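Local coordinates for 2-hydroxyisobutanoyl-CoA mutase large subunit (Aquincola tertiaricarbonis, PDB 4R3U), which works with the small cobalamin-binding subunit to interconvert 2-hydroxyisobutyryl-CoA and (S)-3-hydroxybutyryl-CoA, and is the subunit that binds the acyl-CoA substrate, at residues D235-S240 with N248-S253; A273-Y278 with P294-F299. One frame throughout, in Å; residues are numbered along the deposited sequence.

Contact 1: residues D235-S240 with N248-S253; sequences DIITYS and NPINIS. With 3HC (3-hydroxybutanoyl-coenzyme A), chain E.
Ile237 sets CG1 against CG and CB of Pro249 where helix 226-243 packs against the TIM barrel it belongs to, the helix leading down the chain into strand 247-248. The contact shows a barrel helix packing on the chain between strands 247-248 and 252-253: apolar side chains meet on the outside, ligand-binding ones lie on the inside, and no hydrogen bond joins the two segments. From CB, the Ile237 side chain sends CG1 out beside the backbone N, anti to the carbonyl carbon (chi1 -72°), which brings CG1 to 3.9 Å from Pro249 CG; the two side chains cross at about a right angle. CD1, at the tip, runs past the proline to Ile250, 4.1 Å from its CG2. Ile236, one residue back, slides alongside Pro249 in the opposite direction, its CG2 resting 3.8 Å from Pro249 CB. Helix 183-196 covers Ile236 as well, through Trp184 and Leu187.

Asn248 and Asn251, on either side of Pro249 and Ile250 in the sequence, face the coenzyme instead. Asn248 points away from the helix and places CB 3.5 Å from the hydroxyl OAP of 3-hydroxybutanoyl-CoA, while its OD1 accepts a hydrogen bond from Arg339. Asn251, an experimentally established substrate-binding residue, sets its amide against the pantetheine arm, with CG 4.0 Å from OAP. With an alanine in its place, the pantetheine arm would probably lose its polar neighbour and a gap would open beside OAP.

Ser240 closes the row of helix residues on Pro249, with CB 3.7 Å from the proline CB. Its OG turns back to donate to Ile236 O at 3.1 Å, so that this carbonyl is gripped twice, by Ser240 OG and Ser240 N arriving from opposite faces of its plane.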
loop_
_atom_site.group_PDB
_atom_site.type_symbol
_atom_site.label_atom_id
_atom_site.label_comp_id
_atom_site.label_asym_id
_atom_site.label_seq_id
_atom_site.Cartn_x
_atom_site.Cartn_y
_atom_site.Cartn_z
ATOM N N ASP A 235 -1.939 41.081 1.322
ATOM C CA ASP A 235 -1.101 41.680 0.269
ATOM C C ASP A 235 -0.561 40.632 -0.722
ATOM O O ASP A 235 -0.469 40.897 -1.922
ATOM C CB ASP A 235 0.059 42.463 0.880
ATOM C CG ASP A 235 -0.322 43.737 1.579
ATOM O OD1 ASP A 235 -1.533 43.993 1.736
ATOM O OD2 ASP A 235 0.586 44.461 2.001
ATOM N N ILE A 236 -0.223 39.446 -0.216
ATOM C CA ILE A 236 0.238 38.362 -1.083
ATOM C C ILE A 236 -0.918 37.983 -2.007
ATOM O O ILE A 236 -0.729 37.908 -3.222
ATOM C CB ILE A 236 0.796 37.144 -0.291
ATOM C CG1 ILE A 236 2.089 37.512 0.458
ATOM C CG2 ILE A 236 1.008 35.944 -1.211
ATOM C CD1 ILE A 236 2.480 36.466 1.592
ATOM N N ILE A 237 -2.114 37.806 -1.426
ATOM C CA ILE A 237 -3.330 37.417 -2.149
ATOM C C ILE A 237 -3.745 38.426 -3.184
ATOM O O ILE A 237 -3.874 38.035 -4.343
ATOM C CB ILE A 237 -4.477 36.953 -1.203
ATOM C CG1 ILE A 237 -4.138 35.560 -0.608
ATOM C CG2 ILE A 237 -5.849 36.946 -1.918
ATOM C CD1 ILE A 237 -4.906 35.205 0.665
ATOM N N THR A 238 -3.901 39.719 -2.794
ATOM C CA THR A 238 -4.293 40.811 -3.715
ATOM C C THR A 238 -3.279 41.057 -4.833
ATOM O O THR A 238 -3.693 41.277 -5.966
ATOM C CB THR A 238 -4.633 42.091 -2.970
ATOM O OG1 THR A 238 -3.472 42.561 -2.278
ATOM C CG2 THR A 238 -5.788 41.907 -1.998
ATOM N N TYR A 239 -1.963 41.023 -4.522
ATOM C CA TYR A 239 -0.903 41.223 -5.516
ATOM C C TYR A 239 -0.976 40.113 -6.599
ATOM O O TYR A 239 -0.997 40.422 -7.801
ATOM C CB TYR A 239 0.507 41.275 -4.859
ATOM C CG TYR A 239 1.634 41.247 -5.875
ATOM C CD1 TYR A 239 2.052 42.411 -6.511
ATOM C CD2 TYR A 239 2.210 40.041 -6.278
ATOM C CE1 TYR A 239 3.023 42.380 -7.513
ATOM C CE2 TYR A 239 3.165 39.996 -7.296
ATOM C CZ TYR A 239 3.587 41.172 -7.893
ATOM O OH TYR A 239 4.547 41.141 -8.880
ATOM N N SER A 240 -0.962 38.839 -6.154
ATOM C CA SER A 240 -1.031 37.662 -7.019
ATOM C C SER A 240 -2.251 37.672 -7.936
ATOM O O SER A 240 -2.116 37.332 -9.109
ATOM C CB SER A 240 -1.033 36.384 -6.191
ATOM O OG SER A 240 0.244 36.166 -5.624
ATOM N N ASN A 248 -0.538 30.414 -7.149
ATOM C CA ASN A 248 -1.347 30.089 -5.977
ATOM C C ASN A 248 -0.753 30.835 -4.771
ATOM O O ASN A 248 0.294 30.427 -4.274
ATOM C CB ASN A 248 -1.381 28.581 -5.763
ATOM C CG ASN A 248 -1.896 27.842 -6.962
ATOM O OD1 ASN A 248 -3.051 27.985 -7.332
ATOM N ND2 ASN A 248 -1.043 27.063 -7.615
ATOM N N PRO A 249 -1.351 31.987 -4.352
ATOM C CA PRO A 249 -0.733 32.785 -3.275
ATOM C C PRO A 249 -0.740 32.180 -1.863
ATOM O O PRO A 249 -0.094 32.737 -0.980
ATOM C CB PRO A 249 -1.522 34.108 -3.318
ATOM C CG PRO A 249 -2.838 33.729 -3.847
ATOM C CD PRO A 249 -2.584 32.643 -4.859
ATOM N N ILE A 250 -1.489 31.108 -1.636
ATOM C CA ILE A 250 -1.638 30.494 -0.317
ATOM C C ILE A 250 -2.090 29.057 -0.475
ATOM O O ILE A 250 -2.713 28.683 -1.460
ATOM C CB ILE A 250 -2.690 31.310 0.509
ATOM C CG1 ILE A 250 -2.716 30.898 2.005
ATOM C CG2 ILE A 250 -4.118 31.270 -0.151
ATOM C CD1 ILE A 250 -3.575 31.799 2.935
ATOM N N ASN A 251 -1.802 28.280 0.534
ATOM C CA ASN A 251 -2.248 26.945 0.795
ATOM C C ASN A 251 -2.733 27.077 2.217
ATOM O O ASN A 251 -1.898 27.153 3.146
ATOM C CB ASN A 251 -1.098 25.931 0.725
ATOM C CG ASN A 251 -0.997 25.196 -0.578
ATOM O OD1 ASN A 251 -1.636 25.499 -1.591
ATOM N ND2 ASN A 251 -0.160 24.227 -0.588
ATOM N N ILE A 252 -4.079 27.241 2.381
ATOM C CA ILE A 252 -4.758 27.290 3.682
ATOM C C ILE A 252 -4.622 25.843 4.172
ATOM O O ILE A 252 -5.133 24.924 3.535
ATOM C CB ILE A 252 -6.217 27.804 3.571
ATOM C CG1 ILE A 252 -6.262 29.153 2.827
ATOM C CG2 ILE A 252 -6.860 27.928 4.955
ATOM C CD1 ILE A 252 -7.563 29.496 2.100
ATOM N N SER A 253 -3.829 25.644 5.223
ATOM C CA SER A 253 -3.389 24.323 5.666
ATOM C C SER A 253 -4.026 23.649 6.875
ATOM O O SER A 253 -4.207 24.252 7.926
ATOM C CB SER A 253 -1.865 24.280 5.783
ATOM O OG SER A 253 -1.206 25.049 4.790
HETATM N N1A 3HC E . -7.995 18.630 -16.978
HETATM C C2A 3HC E . -7.553 19.907 -17.585
HETATM N N3A 3HC E . -6.582 20.616 -16.743
HETATM C C4A 3HC E . -6.164 20.108 -15.558
HETATM C C5A 3HC E . -6.629 18.934 -15.079
HETATM C C6A 3HC E . -7.545 18.227 -15.776
HETATM N N6A 3HC E . -7.969 17.078 -15.252
HETATM N N7A 3HC E . -6.018 18.714 -13.911
HETATM C C8A 3HC E . -5.187 19.725 -13.676
HETATM N N9A 3HC E . -5.299 20.598 -14.673
HETATM C C1B 3HC E . -4.584 21.894 -14.876
HETATM C C2B 3HC E . -4.930 22.923 -13.820
HETATM O O2B 3HC E . -6.100 23.669 -14.171
HETATM C C3B 3HC E . -3.684 23.792 -13.802
HETATM O O3B 3HC E . -3.709 24.754 -14.885
HETATM P P3B 3HC E . -3.310 26.308 -14.701
HETATM O O7A 3HC E . -1.903 26.242 -14.256
HETATM O O8A 3HC E . -3.501 26.833 -16.076
HETATM O O9A 3HC E . -4.295 26.775 -13.699
HETATM C C4B 3HC E . -2.558 22.801 -14.077
HETATM O O4B 3HC E . -3.161 21.661 -14.762
HETATM C C5B 3HC E . -1.854 22.384 -12.773
HETATM O O5B 3HC E . -2.709 21.505 -12.008
HETATM P P1A 3HC E . -3.283 21.866 -10.527
HETATM O O1A 3HC E . -3.369 23.337 -10.315
HETATM O O2A 3HC E . -4.492 21.057 -10.296
HETATM O O3A 3HC E . -2.068 21.173 -9.668
HETATM P P2A 3HC E . -0.774 21.906 -9.013
HETATM O O4A 3HC E . 0.061 20.867 -8.392
HETATM O O5A 3HC E . -0.144 22.850 -9.969
HETATM O O6A 3HC E . -1.474 22.773 -7.891
HETATM C CBP 3HC E . -2.243 23.389 -5.677
HETATM C CCP 3HC E . -2.082 22.244 -6.700
HETATM C CDP 3HC E . -3.289 24.350 -6.258
HETATM C CEP 3HC E . -2.801 22.825 -4.365
HETATM C CAP 3HC E . -0.891 24.145 -5.452
HETATM O OAP 3HC E . -0.995 25.311 -4.606
HETATM C C9P 3HC E . 0.344 23.270 -5.090
HETATM O O9P 3HC E . 1.049 22.767 -5.967
HETATM N N8P 3HC E . 0.646 23.181 -3.785
HETATM C C7P 3HC E . 1.828 22.442 -3.327
HETATM C C6P 3HC E . 2.080 22.711 -1.851
HETATM C C5P 3HC E . 3.243 21.881 -1.298
HETATM O O5P 3HC E . 3.822 21.019 -1.965
HETATM N N4P 3HC E . 3.553 22.193 -0.035
HETATM C C3P 3HC E . 4.613 21.515 0.697
HETATM C C2P 3HC E . 4.312 21.653 2.165
HETATM S S1P 3HC E . 5.520 20.758 3.188
HETATM C C1 3HC E . 4.842 21.216 4.792
HETATM O O1 3HC E . 4.434 22.343 5.064
HETATM C C2 3HC E . 4.701 20.084 5.825
HETATM C C3 3HC E . 6.032 19.737 6.496
HETATM O O3 3HC E . 6.982 19.374 5.500
HETATM C C4 3HC E . 6.557 20.909 7.339
#

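Contact 2: residues A273-Y278 with P294-F299; sequences ANLITY and PRLAFF. With 3HC (3-hydroxybutanoyl-coenzyme A), chain E.
Leu275 drives its branched end against Phe298 and Leu296, packing helix 264-283 onto the start of strand 298-302 and the chain leading into it. With CG anti to the backbone N (chi1 160°), the branch is carried to the strand side, where CD1 lies 3.9 Å from CZ of Phe298. CD2 of Leu275 reaches the same corner of the ring, 4.1 Å from Phe298 CZ, and the two side chains cross at about a right angle. Leu296 comes in at a slant, meeting Leu275 CD1 through its own CD1 at 3.9 Å. Nothing polar links these two segments.

From Leu296 to Phe299 the side chains alternate, Leu296 and Phe298 meeting the helix, Ala297 and Phe299 the substrate. Ala297 offers CB to the pantetheine methyl CDP at 3.7 Å, and Phe299 brings CE2 to 3.4 Å from the thioester oxygen O1. Ahead of this alternating run, in a short 3-10 segment, Arg295, its chain bent at chi2, hydrogen-bonds through NH1 to phosphate oxygen O9A, which lies at the edge of the guanidinium, near its plane.

Around this layer, Tyr320 of helix 306-327 touches Leu275 and meets Phe298 edge-to-face. Ile252 of strand 252-253 packs on both Leu275 and Phe298, and strand 298-302 runs parallel between 252-253 and 340-344.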
loop_
_atom_site.group_PDB
_atom_site.type_symbol
_atom_site.label_atom_id
_atom_site.label_comp_id
_atom_site.label_asym_id
_atom_site.label_seq_id
_atom_site.Cartn_x
_atom_site.Cartn_y
_atom_site.Cartn_z
ATOM N N ALA A 273 -12.188 27.551 9.101
ATOM C CA ALA A 273 -12.300 28.740 9.978
ATOM C C ALA A 273 -11.310 29.825 9.530
ATOM O O ALA A 273 -11.671 31.001 9.451
ATOM C CB ALA A 273 -12.063 28.353 11.434
ATOM N N ASN A 274 -10.080 29.406 9.184
ATOM C CA ASN A 274 -8.991 30.253 8.682
ATOM C C ASN A 274 -9.329 30.834 7.309
ATOM O O ASN A 274 -9.114 32.031 7.093
ATOM C CB ASN A 274 -7.675 29.474 8.651
ATOM C CG ASN A 274 -7.052 29.303 10.025
ATOM O OD1 ASN A 274 -7.419 29.981 10.997
ATOM N ND2 ASN A 274 -6.034 28.453 10.127
ATOM N N LEU A 275 -9.924 30.012 6.413
ATOM C CA LEU A 275 -10.365 30.459 5.092
ATOM C C LEU A 275 -11.335 31.647 5.220
ATOM O O LEU A 275 -11.137 32.666 4.556
ATOM C CB LEU A 275 -11.027 29.312 4.287
ATOM C CG LEU A 275 -11.936 29.755 3.117
ATOM C CD1 LEU A 275 -11.130 30.153 1.889
ATOM C CD2 LEU A 275 -12.951 28.710 2.803
ATOM N N ILE A 276 -12.363 31.509 6.065
ATOM C CA ILE A 276 -13.370 32.545 6.278
ATOM C C ILE A 276 -12.727 33.893 6.672
ATOM O O ILE A 276 -13.038 34.915 6.063
ATOM C CB ILE A 276 -14.468 32.051 7.257
ATOM C CG1 ILE A 276 -15.366 31.010 6.557
ATOM C CG2 ILE A 276 -15.287 33.254 7.865
ATOM C CD1 ILE A 276 -15.995 29.975 7.504
ATOM N N THR A 277 -11.775 33.860 7.624
ATOM C CA THR A 277 -11.035 35.030 8.107
ATOM C C THR A 277 -10.322 35.726 6.945
ATOM O O THR A 277 -10.438 36.946 6.805
ATOM C CB THR A 277 -10.088 34.599 9.224
ATOM O OG1 THR A 277 -10.810 33.773 10.127
ATOM C CG2 THR A 277 -9.475 35.764 9.973
ATOM N N TYR A 278 -9.628 34.945 6.100
ATOM C CA TYR A 278 -8.868 35.402 4.933
ATOM C C TYR A 278 -9.736 36.052 3.875
ATOM O O TYR A 278 -9.388 37.134 3.398
ATOM C CB TYR A 278 -8.026 34.245 4.336
ATOM C CG TYR A 278 -6.821 33.819 5.168
ATOM C CD1 TYR A 278 -5.977 34.768 5.755
ATOM C CD2 TYR A 278 -6.474 32.474 5.292
ATOM C CE1 TYR A 278 -4.857 34.386 6.489
ATOM C CE2 TYR A 278 -5.359 32.077 6.036
ATOM C CZ TYR A 278 -4.537 33.040 6.611
ATOM O OH TYR A 278 -3.418 32.693 7.331
ATOM N N PRO A 294 -10.943 31.730 -7.067
ATOM C CA PRO A 294 -10.516 30.635 -7.966
ATOM C C PRO A 294 -9.072 30.155 -7.755
ATOM O O PRO A 294 -8.789 28.974 -7.960
ATOM C CB PRO A 294 -10.685 31.243 -9.362
ATOM C CG PRO A 294 -11.690 32.303 -9.203
ATOM C CD PRO A 294 -11.450 32.876 -7.850
ATOM N N ARG A 295 -8.183 31.077 -7.313
ATOM C CA ARG A 295 -6.757 30.859 -7.064
ATOM C C ARG A 295 -6.366 30.469 -5.629
ATOM O O ARG A 295 -5.199 30.132 -5.375
ATOM C CB ARG A 295 -5.924 32.036 -7.578
ATOM C CG ARG A 295 -5.605 31.952 -9.073
ATOM C CD ARG A 295 -4.542 30.902 -9.343
ATOM N NE ARG A 295 -4.607 30.446 -10.722
ATOM C CZ ARG A 295 -4.098 29.308 -11.167
ATOM N NH1 ARG A 295 -4.211 28.982 -12.442
ATOM N NH2 ARG A 295 -3.462 28.491 -10.342
ATOM N N LEU A 296 -7.346 30.460 -4.696
ATOM C CA LEU A 296 -7.096 29.999 -3.333
ATOM C C LEU A 296 -6.874 28.493 -3.428
ATOM O O LEU A 296 -7.409 27.838 -4.333
ATOM C CB LEU A 296 -8.303 30.279 -2.407
ATOM C CG LEU A 296 -8.636 31.732 -2.066
ATOM C CD1 LEU A 296 -9.993 31.821 -1.391
ATOM C CD2 LEU A 296 -7.560 32.354 -1.184
ATOM N N ALA A 297 -6.086 27.944 -2.513
ATOM C CA ALA A 297 -5.765 26.516 -2.467
ATOM C C ALA A 297 -5.538 26.105 -1.022
ATOM O O ALA A 297 -5.381 26.960 -0.132
ATOM C CB ALA A 297 -4.538 26.210 -3.328
ATOM N N PHE A 298 -5.551 24.795 -0.788
ATOM C CA PHE A 298 -5.433 24.173 0.539
ATOM C C PHE A 298 -4.345 23.108 0.600
ATOM O O PHE A 298 -3.800 22.692 -0.429
ATOM C CB PHE A 298 -6.792 23.562 0.928
ATOM C CG PHE A 298 -7.889 24.581 1.052
ATOM C CD1 PHE A 298 -8.567 25.041 -0.077
ATOM C CD2 PHE A 298 -8.219 25.119 2.286
ATOM C CE1 PHE A 298 -9.542 26.033 0.033
ATOM C CE2 PHE A 298 -9.219 26.097 2.395
ATOM C CZ PHE A 298 -9.861 26.550 1.268
ATOM N N PHE A 299 -4.027 22.682 1.818
ATOM C CA PHE A 299 -3.040 21.638 2.073
ATOM C C PHE A 299 -3.536 20.778 3.229
ATOM O O PHE A 299 -3.718 21.259 4.350
ATOM C CB PHE A 299 -1.642 22.260 2.333
ATOM C CG PHE A 299 -0.549 21.362 2.883
ATOM C CD1 PHE A 299 -0.423 20.041 2.457
ATOM C CD2 PHE A 299 0.396 21.859 3.764
ATOM C CE1 PHE A 299 0.594 19.228 2.940
ATOM C CE2 PHE A 299 1.436 21.044 4.237
ATOM C CZ PHE A 299 1.544 19.739 3.801
HETATM N N1A 3HC E . -7.995 18.630 -16.978
HETATM C C2A 3HC E . -7.553 19.907 -17.585
HETATM N N3A 3HC E . -6.582 20.616 -16.743
HETATM C C4A 3HC E . -6.164 20.108 -15.558
HETATM C C5A 3HC E . -6.629 18.934 -15.079
HETATM C C6A 3HC E . -7.545 18.227 -15.776
HETATM N N6A 3HC E . -7.969 17.078 -15.252
HETATM N N7A 3HC E . -6.018 18.714 -13.911
HETATM C C8A 3HC E . -5.187 19.725 -13.676
HETATM N N9A 3HC E . -5.299 20.598 -14.673
HETATM C C1B 3HC E . -4.584 21.894 -14.876
HETATM C C2B 3HC E . -4.930 22.923 -13.820
HETATM O O2B 3HC E . -6.100 23.669 -14.171
HETATM C C3B 3HC E . -3.684 23.792 -13.802
HETATM O O3B 3HC E . -3.709 24.754 -14.885
HETATM P P3B 3HC E . -3.310 26.308 -14.701
HETATM O O7A 3HC E . -1.903 26.242 -14.256
HETATM O O8A 3HC E . -3.501 26.833 -16.076
HETATM O O9A 3HC E . -4.295 26.775 -13.699
HETATM C C4B 3HC E . -2.558 22.801 -14.077
HETATM O O4B 3HC E . -3.161 21.661 -14.762
HETATM C C5B 3HC E . -1.854 22.384 -12.773
HETATM O O5B 3HC E . -2.709 21.505 -12.008
HETATM P P1A 3HC E . -3.283 21.866 -10.527
HETATM O O1A 3HC E . -3.369 23.337 -10.315
HETATM O O2A 3HC E . -4.492 21.057 -10.296
HETATM O O3A 3HC E . -2.068 21.173 -9.668
HETATM P P2A 3HC E . -0.774 21.906 -9.013
HETATM O O4A 3HC E . 0.061 20.867 -8.392
HETATM O O5A 3HC E . -0.144 22.850 -9.969
HETATM O O6A 3HC E . -1.474 22.773 -7.891
HETATM C CBP 3HC E . -2.243 23.389 -5.677
HETATM C CCP 3HC E . -2.082 22.244 -6.700
HETATM C CDP 3HC E . -3.289 24.350 -6.258
HETATM C CEP 3HC E . -2.801 22.825 -4.365
HETATM C CAP 3HC E . -0.891 24.145 -5.452
HETATM O OAP 3HC E . -0.995 25.311 -4.606
HETATM C C9P 3HC E . 0.344 23.270 -5.090
HETATM O O9P 3HC E . 1.049 22.767 -5.967
HETATM N N8P 3HC E . 0.646 23.181 -3.785
HETATM C C7P 3HC E . 1.828 22.442 -3.327
HETATM C C6P 3HC E . 2.080 22.711 -1.851
HETATM C C5P 3HC E . 3.243 21.881 -1.298
HETATM O O5P 3HC E . 3.822 21.019 -1.965
HETATM N N4P 3HC E . 3.553 22.193 -0.035
HETATM C C3P 3HC E . 4.613 21.515 0.697
HETATM C C2P 3HC E . 4.312 21.653 2.165
HETATM S S1P 3HC E . 5.520 20.758 3.188
HETATM C C1 3HC E . 4.842 21.216 4.792
HETATM O O1 3HC E . 4.434 22.343 5.064
HETATM C C2 3HC E . 4.701 20.084 5.825
HETATM C C3 3HC E . 6.032 19.737 6.496
HETATM O O3 3HC E . 6.982 19.374 5.500
HETATM C C4 3HC E . 6.557 20.909 7.339
#

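Contacts 1 and 2 follow one another along the chain, and their centres lie 9 Å apart in the same barrel wall. Parallel strands 252-253 and 298-302 join them: Ile252 N sits 2.8 Å from Ala297 O and Ile252 O lies 3.0 Å from Phe299 N, both probable hydrogen bonds. A second tie runs between side chains, since Asn248 OD1 accepts a hydrogen bond from Arg295 NH2, a bond that is likely to help position the guanidinium whose NH1 binds the CoA phosphate. In each case a helix packs on the outer side while the inner side lines one pocket: contact 1 meets the pantetheine arm, and contact 2 spans from the phosphate to the thioester.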